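Local coordinates for protein putative fimbrium subunit Fim1C (Bacteroides uniformis, PDB 4K4K) that is a putative component of the fimbrial tip, where it may take part in cell adhesion and biofilm formation, at residues Ile146-Asp151 and Ala161-Ser166. Residues are numbered along the deposited sequence; the frame is centred on the assembly and turned at random.
Sequences ITIKAD and AGTTVS
Ile148 meets both Val165 and Thr163 through a single atom, its terminal methyl CD1. Beside Val165 the two side chains run alongside one another with opposite headings, which brings Ile148 CD1 to 3.7 Å from Val165 CG2, the closest approach between 146-151 and 161-166. Toward Thr163 the meeting is oblique, and Ile148 CD1 lies 4.1 Å from Thr163 CG2. Two residues earlier on the same strand, Ile146 meets Val165 end to end, with Ile146 CD1 4.1 Å from Val165 CG1. The two branches of Val165 are thus shared out, one to each isoleucine, a division that suits a forked, beta-branched residue. Both isoleucines hold CG1 anti to the carbonyl carbon (chi1 -65° in Ile146) and extend CD1 from it, giving the reach needed where Ile148 CA and Thr163 CA are 8.7 Å apart. No hydrogen bond crosses the gap; the end of strand 132-150 faces the start of strand 164-177 and the residue just before it through side chains, as in the interior of a beta sandwich. Isoleucine and valine suit such a buried face, since they are wholly apolar and their beta-branching favours the extended backbone of a strand.

Thr163 suits its buried place because it has two different branches: with chi1 at -63°, CG2 is given to Ile148 while OG1 is satisfied by a hydrogen bond with the carbonyl O of Leu160.

The contact joins the end of strand 132-150 to the start of strand 164-177 across the nine-residue connection between the segments. Strand 132-150 is bonded here to 202-207 and 247-256, and Ile146 also touches Ile253, Ile148 Ile255; on the other side Thr163 packs on Val222 and Val165 on Phe220 of strand 217-222, while Leu196 and Thr198 of strand 192-199 touch Ile146 and Val165 respectively.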
ATOM      1  N   ILE A 146      -0.267  -1.306  15.039  1.00 22.92           N
ATOM      2  CA  ILE A 146      -0.573  -1.084  16.448  1.00 24.53           C
ATOM      3  C   ILE A 146      -0.279  -2.328  17.270  1.00 27.28           C
ATOM      4  O   ILE A 146      -0.695  -3.437  16.920  1.00 26.88           O
ATOM      5  CB  ILE A 146      -2.063  -0.626  16.555  1.00 28.33           C
ATOM      6  CG1 ILE A 146      -2.249   0.750  15.856  1.00 29.07           C
ATOM      7  CG2 ILE A 146      -2.587  -0.613  18.012  1.00 31.03           C
ATOM      8  CD1 ILE A 146      -3.618   1.087  15.446  1.00 36.55           C
ATOM      9  N   THR A 147       0.433  -2.127  18.393  1.00 22.55           N
ATOM     10  CA  THR A 147       0.708  -3.187  19.346  1.00 23.10           C
ATOM     11  C   THR A 147       0.010  -2.790  20.633  1.00 28.22           C
ATOM     12  O   THR A 147       0.182  -1.661  21.094  1.00 28.36           O
ATOM     13  CB  THR A 147       2.224  -3.379  19.520  1.00 35.23           C
ATOM     14  OG1 THR A 147       2.796  -3.584  18.236  1.00 34.56           O
ATOM     15  CG2 THR A 147       2.571  -4.555  20.407  1.00 37.08           C
ATOM     16  N   ILE A 148      -0.786  -3.693  21.200  1.00 26.98           N
ATOM     17  CA  ILE A 148      -1.494  -3.421  22.447  1.00 27.93           C
ATOM     18  C   ILE A 148      -0.854  -4.199  23.593  1.00 29.59           C
ATOM     19  O   ILE A 148      -0.564  -5.379  23.446  1.00 28.60           O
ATOM     20  CB  ILE A 148      -3.004  -3.786  22.290  1.00 30.80           C
ATOM     21  CG1 ILE A 148      -3.687  -2.927  21.195  1.00 31.48           C
ATOM     22  CG2 ILE A 148      -3.769  -3.727  23.621  1.00 32.22           C
ATOM     23  CD1 ILE A 148      -4.907  -3.637  20.580  1.00 37.35           C
ATOM     24  N   LYS A 149      -0.659  -3.551  24.751  1.00 26.66           N
ATOM     25  CA  LYS A 149      -0.206  -4.271  25.937  1.00 28.25           C
ATOM     26  C   LYS A 149      -0.896  -3.714  27.175  1.00 31.07           C
ATOM     27  O   LYS A 149      -1.309  -2.558  27.197  1.00 29.71           O
ATOM     28  CB  LYS A 149       1.328  -4.255  26.097  1.00 33.88           C
ATOM     29  CG  LYS A 149       1.979  -2.881  26.166  1.00 49.22           C
ATOM     30  CD  LYS A 149       3.496  -3.023  26.179  1.00 61.68           C
ATOM     31  CE  LYS A 149       4.189  -1.714  26.449  1.00 76.22           C
ATOM     32  NZ  LYS A 149       5.665  -1.821  26.283  1.00 86.76           N
ATOM     33  N   ALA A 150      -1.026  -4.534  28.193  1.00 29.55           N
ATOM     34  CA  ALA A 150      -1.608  -4.067  29.448  1.00 28.75           C
ATOM     35  C   ALA A 150      -0.549  -3.353  30.275  1.00 32.62           C
ATOM     36  O   ALA A 150       0.639  -3.575  30.054  1.00 33.69           O
ATOM     37  CB  ALA A 150      -2.165  -5.243  30.229  1.00 31.05           C
ATOM     38  N   ASP A 151      -0.955  -2.553  31.269  1.00 28.37           N
ATOM     39  CA  ASP A 151       0.010  -1.940  32.168  1.00 29.66           C
ATOM     40  C   ASP A 151       0.720  -3.004  33.048  1.00 35.80           C
ATOM     41  O   ASP A 151       1.753  -2.702  33.644  1.00 38.48           O
ATOM     42  CB  ASP A 151      -0.647  -0.865  33.062  1.00 31.55           C
ATOM     43  CG  ASP A 151      -1.880  -1.274  33.863  1.00 36.30           C
ATOM     44  OD1 ASP A 151      -2.174  -2.487  33.933  1.00 35.86           O
ATOM     45  OD2 ASP A 151      -2.452  -0.405  34.544  1.00 41.59           O
ATOM     46  N   ALA A 161      -7.785  -9.686  25.888  1.00 40.98           N
ATOM     47  CA  ALA A 161      -8.126 -10.646  24.840  1.00 41.97           C
ATOM     48  C   ALA A 161      -9.428 -10.216  24.169  1.00 44.36           C
ATOM     49  O   ALA A 161     -10.419  -9.914  24.854  1.00 44.23           O
ATOM     50  CB  ALA A 161      -8.265 -12.047  25.428  1.00 44.14           C
ATOM     51  N   GLY A 162      -9.384 -10.130  22.853  1.00 39.96           N
ATOM     52  CA  GLY A 162     -10.532  -9.750  22.039  1.00 39.21           C
ATOM     53  C   GLY A 162     -10.697  -8.265  21.788  1.00 41.39           C
ATOM     54  O   GLY A 162     -11.693  -7.868  21.173  1.00 40.04           O
ATOM     55  N   THR A 163      -9.717  -7.419  22.245  1.00 36.69           N
ATOM     56  CA  THR A 163      -9.799  -5.971  22.031  1.00 34.86           C
ATOM     57  C   THR A 163      -9.916  -5.654  20.539  1.00 36.40           C
ATOM     58  O   THR A 163      -9.141  -6.172  19.731  1.00 35.88           O
ATOM     59  CB  THR A 163      -8.590  -5.237  22.672  1.00 36.09           C
ATOM     60  OG1 THR A 163      -8.630  -5.436  24.079  1.00 35.48           O
ATOM     61  CG2 THR A 163      -8.570  -3.737  22.366  1.00 32.49           C
ATOM     62  N   THR A 164     -10.875  -4.795  20.171  1.00 30.69           N
ATOM     63  CA  THR A 164     -11.032  -4.356  18.776  1.00 30.48           C
ATOM     64  C   THR A 164     -10.512  -2.925  18.670  1.00 31.84           C
ATOM     65  O   THR A 164     -10.491  -2.195  19.661  1.00 30.91           O
ATOM     66  CB  THR A 164     -12.478  -4.478  18.289  1.00 43.80           C
ATOM     67  OG1 THR A 164     -13.302  -3.639  19.095  1.00 49.14           O
ATOM     68  CG2 THR A 164     -12.987  -5.904  18.300  1.00 43.58           C
ATOM     69  N   VAL A 165     -10.073  -2.537  17.472  1.00 28.94           N
ATOM     70  CA  VAL A 165      -9.497  -1.218  17.231  1.00 27.45           C
ATOM     71  C   VAL A 165     -10.137  -0.618  15.996  1.00 28.96           C
ATOM     72  O   VAL A 165     -10.213  -1.290  14.962  1.00 27.87           O
ATOM     73  CB  VAL A 165      -7.934  -1.287  17.068  1.00 31.81           C
ATOM     74  CG1 VAL A 165      -7.304   0.115  17.007  1.00 31.27           C
ATOM     75  CG2 VAL A 165      -7.290  -2.115  18.173  1.00 32.60           C
ATOM     76  N   SER A 166     -10.520   0.653  16.073  1.00 25.50           N
ATOM     77  CA  SER A 166     -11.017   1.383  14.910  1.00 24.79           C
ATOM     78  C   SER A 166     -10.437   2.795  14.918  1.00 27.42           C
ATOM     79  O   SER A 166      -9.953   3.255  15.957  1.00 28.10           O
ATOM     80  CB  SER A 166     -12.545   1.397  14.890  1.00 29.71           C
ATOM     81  OG  SER A 166     -13.046   2.195  15.949  1.00 32.36           O
TER